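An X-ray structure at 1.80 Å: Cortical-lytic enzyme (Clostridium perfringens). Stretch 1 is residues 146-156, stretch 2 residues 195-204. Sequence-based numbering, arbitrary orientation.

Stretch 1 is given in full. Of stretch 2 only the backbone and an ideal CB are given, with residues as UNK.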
# COMPACT_ATOMS: atom_id res chain seq x y z
N LEU A 146 -9.15 12.87 -5.30
CA LEU A 146 -9.19 14.12 -6.04
C LEU A 146 -7.77 14.66 -6.24
O LEU A 146 -7.03 14.83 -5.28
CB LEU A 146 -10.03 15.14 -5.28
CG LEU A 146 -10.21 16.51 -5.92
CD1 LEU A 146 -11.04 16.39 -7.19
CD2 LEU A 146 -10.84 17.48 -4.95
N MET A 147 -7.41 14.93 -7.49
CA MET A 147 -6.14 15.59 -7.82
C MET A 147 -6.33 17.10 -7.89
O MET A 147 -7.39 17.57 -8.33
CB MET A 147 -5.56 15.05 -9.14
CG MET A 147 -4.29 15.78 -9.61
SD MET A 147 -3.17 14.76 -10.59
CE MET A 147 -4.11 14.56 -12.09
N LEU A 148 -5.33 17.84 -7.41
CA LEU A 148 -5.32 19.31 -7.46
C LEU A 148 -4.46 19.78 -8.62
O LEU A 148 -3.30 19.37 -8.77
CB LEU A 148 -4.79 19.91 -6.16
CG LEU A 148 -4.73 21.46 -6.15
CD1 LEU A 148 -6.12 21.98 -6.13
CD2 LEU A 148 -3.93 21.94 -4.94
N TYR A 149 -5.05 20.62 -9.48
CA TYR A 149 -4.30 21.36 -10.48
C TYR A 149 -4.14 22.81 -10.04
O TYR A 149 -5.12 23.47 -9.67
CB TYR A 149 -4.99 21.33 -11.85
CG TYR A 149 -4.36 22.32 -12.82
CD1 TYR A 149 -4.68 23.68 -12.78
CD2 TYR A 149 -3.48 21.90 -13.80
CE1 TYR A 149 -4.11 24.58 -13.64
CE2 TYR A 149 -2.92 22.82 -14.71
CZ TYR A 149 -3.25 24.16 -14.61
OH TYR A 149 -2.72 25.10 -15.47
N THR A 150 -2.91 23.31 -10.12
CA THR A 150 -2.65 24.72 -9.91
C THR A 150 -1.30 25.03 -10.51
O THR A 150 -0.53 24.13 -10.83
CB THR A 150 -2.73 25.07 -8.41
OG1 THR A 150 -2.75 26.49 -8.25
CG2 THR A 150 -1.57 24.54 -7.67
N GLY A 151 -1.00 26.33 -10.63
CA GLY A 151 0.26 26.78 -11.18
C GLY A 151 1.30 27.11 -10.12
O GLY A 151 0.98 27.43 -8.98
N LEU A 152 2.58 27.02 -10.53
CA LEU A 152 3.67 27.39 -9.63
C LEU A 152 3.55 28.84 -9.18
O LEU A 152 3.72 29.14 -7.99
CB LEU A 152 5.01 27.15 -10.34
CG LEU A 152 6.29 27.43 -9.51
CD1 LEU A 152 6.29 26.62 -8.24
CD2 LEU A 152 7.59 27.16 -10.30
N PHE A 153 3.24 29.74 -10.11
CA PHE A 153 3.05 31.14 -9.76
C PHE A 153 1.97 31.30 -8.69
O PHE A 153 2.17 32.00 -7.68
CB PHE A 153 2.70 31.94 -11.00
CG PHE A 153 2.43 33.38 -10.74
CD1 PHE A 153 3.47 34.27 -10.61
CD2 PHE A 153 1.13 33.86 -10.61
CE1 PHE A 153 3.23 35.61 -10.35
CE2 PHE A 153 0.89 35.19 -10.36
CZ PHE A 153 1.94 36.06 -10.23
N PHE A 154 0.83 30.65 -8.90
CA PHE A 154 -0.30 30.73 -7.98
C PHE A 154 0.08 30.24 -6.59
O PHE A 154 -0.26 30.89 -5.59
CB PHE A 154 -1.46 29.91 -8.56
CG PHE A 154 -2.76 30.11 -7.86
CD1 PHE A 154 -3.58 31.16 -8.23
CD2 PHE A 154 -3.19 29.24 -6.86
CE1 PHE A 154 -4.79 31.36 -7.61
CE2 PHE A 154 -4.41 29.43 -6.23
CZ PHE A 154 -5.21 30.48 -6.60
N ILE A 155 0.76 29.09 -6.50
CA ILE A 155 1.23 28.60 -5.21
C ILE A 155 2.06 29.68 -4.53
O ILE A 155 1.91 29.94 -3.34
CB ILE A 155 2.02 27.28 -5.39
CG1 ILE A 155 1.07 26.14 -5.77
CG2 ILE A 155 2.78 26.91 -4.13
CD1 ILE A 155 1.78 24.86 -6.18
N GLY A 156 2.92 30.36 -5.31
CA GLY A 156 3.78 31.39 -4.75
C GLY A 156 3.03 32.60 -4.23
O GLY A 156 3.46 33.24 -3.28
N UNK A 195 5.06 21.55 0.15
CA UNK A 195 5.14 20.33 0.91
C UNK A 195 4.88 19.07 0.13
O UNK A 195 4.89 17.98 0.71
CB UNK A 195 4.15 20.40 2.08
N UNK A 196 4.61 19.17 -1.18
CA UNK A 196 4.44 18.01 -2.03
C UNK A 196 5.78 17.35 -2.29
O UNK A 196 6.71 17.99 -2.79
CB UNK A 196 3.77 18.40 -3.35
N UNK A 197 5.88 16.07 -1.93
CA UNK A 197 7.11 15.32 -2.23
C UNK A 197 7.32 15.17 -3.73
O UNK A 197 8.46 15.17 -4.20
CB UNK A 197 7.07 13.94 -1.57
N UNK A 198 6.25 15.02 -4.49
CA UNK A 198 6.34 14.78 -5.93
C UNK A 198 5.17 15.44 -6.63
O UNK A 198 4.10 15.62 -6.04
CB UNK A 198 6.37 13.28 -6.24
N UNK A 199 5.38 15.77 -7.90
CA UNK A 199 4.25 16.02 -8.79
C UNK A 199 3.81 14.73 -9.45
O UNK A 199 4.61 13.84 -9.75
CB UNK A 199 4.61 17.06 -9.85
N UNK A 200 2.50 14.62 -9.63
CA UNK A 200 1.92 13.53 -10.37
C UNK A 200 1.85 13.84 -11.86
O UNK A 200 2.12 12.97 -12.70
CB UNK A 200 0.53 13.21 -9.83
N UNK A 201 1.47 15.08 -12.21
CA UNK A 201 1.53 15.56 -13.59
C UNK A 201 2.11 16.96 -13.61
O UNK A 201 2.04 17.70 -12.63
CB UNK A 201 0.15 15.54 -14.24
N UNK A 202 2.70 17.30 -14.74
CA UNK A 202 3.33 18.60 -14.97
C UNK A 202 2.83 19.14 -16.31
O UNK A 202 3.09 18.54 -17.36
CB UNK A 202 4.86 18.49 -14.95
N UNK A 203 2.06 20.23 -16.25
CA UNK A 203 1.63 20.95 -17.44
C UNK A 203 2.77 21.89 -17.82
O UNK A 203 3.03 22.86 -17.10
CB UNK A 203 0.32 21.71 -17.20
N UNK A 204 3.49 21.56 -18.89
CA UNK A 204 4.69 22.30 -19.25
C UNK A 204 4.46 23.33 -20.34
O UNK A 204 5.34 24.16 -20.58
CB UNK A 204 5.78 21.33 -19.70

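Stretch 1 runs as a strand, 147-151, into a helix that begins at Leu 152, and stretch 2 passes it at side-chain distance, with Met 147 CA and the CA of position 200 8.7 Å apart, the shortest of the matched pairs. Contact must therefore be made by side chains.

Position 195 has phi/psi of 73/0. Positive phi by itself favours glycine, and nothing of stretch 1 lies near an ideal CB. The residue is Gly 195.

At position 196 the CA-to-CB bond points toward stretch 1, yet no atom of it comes within 5.5 Å of the ideal CB. Ahead lie the methyl groups of Leu 148 and Ile 155, an apolar gap that only a long side chain could span; a large aromatic or a methionine would suit. The deposited residue is Trp 196, with chi1 at -84°. Its six-membered ring reaches both: CH2 lies 3.7 Å from Leu 148 CD2, and CZ3 lies 4.0 Å from Ile 155 CD1. One indole thus bridges the strand and the helix of stretch 1.

Positions 197, 198 and 199 are out of reach of stretch 1, which leaves their choice open. They are Lys 197, Arg 198 and Trp 199.

Position 200 points toward stretch 1, its ideal CB 4.1 Å from Met 147 SD. With the thioether already so close, a small or medium side chain with some apolar surface would fit, such as alanine, valine, serine or threonine. It is Thr 200, which sets its methyl against the sulfur, CG2 to Met 147 SD being 3.9 Å.

Position 201 also points toward stretch 1, with Met 147 CE 4.9 Å from the ideal CB. The extended backbone (-136/154) and this methyl group suit leucine, isoleucine, valine or methionine. Met 201 is found, and its SD packs 3.9 Å from Met 147 CE.

Position 202 is out of reach, as expected for the alternate residue of a strand, and is Trp 202.

At position 203 the CB again points toward stretch 1, 4.2 Å from Tyr 149 CE2. The tyrosine starts sideways, but its end comes nearer and offers a hydroxyl. A polar side chain of moderate length carrying an acceptor, such as glutamine or glutamate, would suit, although an apolar one could pack against the ring edge. Gln 203 extends with chi1 and chi2 both t, and Tyr 149 OH donates a hydrogen bond to Gln 203 OE1 at 2.6 Å, near the plane of the ring.

Position 204 lies beyond reach of stretch 1 and is Phe 204.

Stretch 2 (195-204) GWKRWTMWQF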
# COMPACT_ATOMS: atom_id res chain seq x y z
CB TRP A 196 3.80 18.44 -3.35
CG TRP A 196 2.29 18.53 -3.29
CD1 TRP A 196 1.40 17.48 -3.15
CD2 TRP A 196 1.49 19.72 -3.39
NE1 TRP A 196 0.12 17.96 -3.15
CE2 TRP A 196 0.14 19.32 -3.33
CE3 TRP A 196 1.79 21.08 -3.56
CZ2 TRP A 196 -0.90 20.23 -3.38
CZ3 TRP A 196 0.74 21.98 -3.63
CH2 TRP A 196 -0.58 21.55 -3.54
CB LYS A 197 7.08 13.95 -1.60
CG LYS A 197 6.83 13.94 -0.10
CD LYS A 197 8.00 14.47 0.65
CE LYS A 197 7.88 14.14 2.15
NZ LYS A 197 7.46 12.70 2.41
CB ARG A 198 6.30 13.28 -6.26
CG ARG A 198 7.47 12.50 -5.82
CD ARG A 198 7.23 11.01 -6.05
NE ARG A 198 6.93 10.69 -7.46
CZ ARG A 198 7.82 10.69 -8.44
NH1 ARG A 198 9.10 11.02 -8.19
NH2 ARG A 198 7.45 10.37 -9.68
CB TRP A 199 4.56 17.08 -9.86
CG TRP A 199 5.76 16.92 -10.76
CD1 TRP A 199 6.96 17.56 -10.64
CD2 TRP A 199 5.82 16.19 -12.00
NE1 TRP A 199 7.79 17.21 -11.68
CE2 TRP A 199 7.11 16.38 -12.53
CE3 TRP A 199 4.95 15.36 -12.66
CZ2 TRP A 199 7.52 15.79 -13.71
CZ3 TRP A 199 5.36 14.76 -13.83
CH2 TRP A 199 6.63 14.97 -14.34
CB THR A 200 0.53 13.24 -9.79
OG1 THR A 200 0.69 12.81 -8.43
CG2 THR A 200 -0.21 12.22 -10.59
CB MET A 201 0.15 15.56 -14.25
CG MET A 201 -0.42 14.18 -14.46
SD MET A 201 -2.04 14.17 -15.32
CE MET A 201 -2.02 15.62 -16.31
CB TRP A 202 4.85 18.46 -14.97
CG TRP A 202 5.63 19.65 -15.46
CD1 TRP A 202 5.24 20.95 -15.51
CD2 TRP A 202 6.97 19.61 -16.00
NE1 TRP A 202 6.26 21.74 -16.02
CE2 TRP A 202 7.32 20.93 -16.35
CE3 TRP A 202 7.89 18.59 -16.21
CZ2 TRP A 202 8.56 21.24 -16.89
CZ3 TRP A 202 9.12 18.90 -16.76
CH2 TRP A 202 9.44 20.21 -17.09
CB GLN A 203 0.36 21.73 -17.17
CG GLN A 203 -0.31 22.25 -18.44
CD GLN A 203 -1.51 23.07 -18.09
OE1 GLN A 203 -1.40 24.16 -17.55
NE2 GLN A 203 -2.70 22.52 -18.37
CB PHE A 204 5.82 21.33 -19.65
CG PHE A 204 5.53 20.51 -20.87
CD1 PHE A 204 4.89 19.28 -20.75
CD2 PHE A 204 5.87 20.96 -22.13
CE1 PHE A 204 4.60 18.52 -21.87
CE2 PHE A 204 5.58 20.21 -23.26
CZ PHE A 204 4.93 18.99 -23.12
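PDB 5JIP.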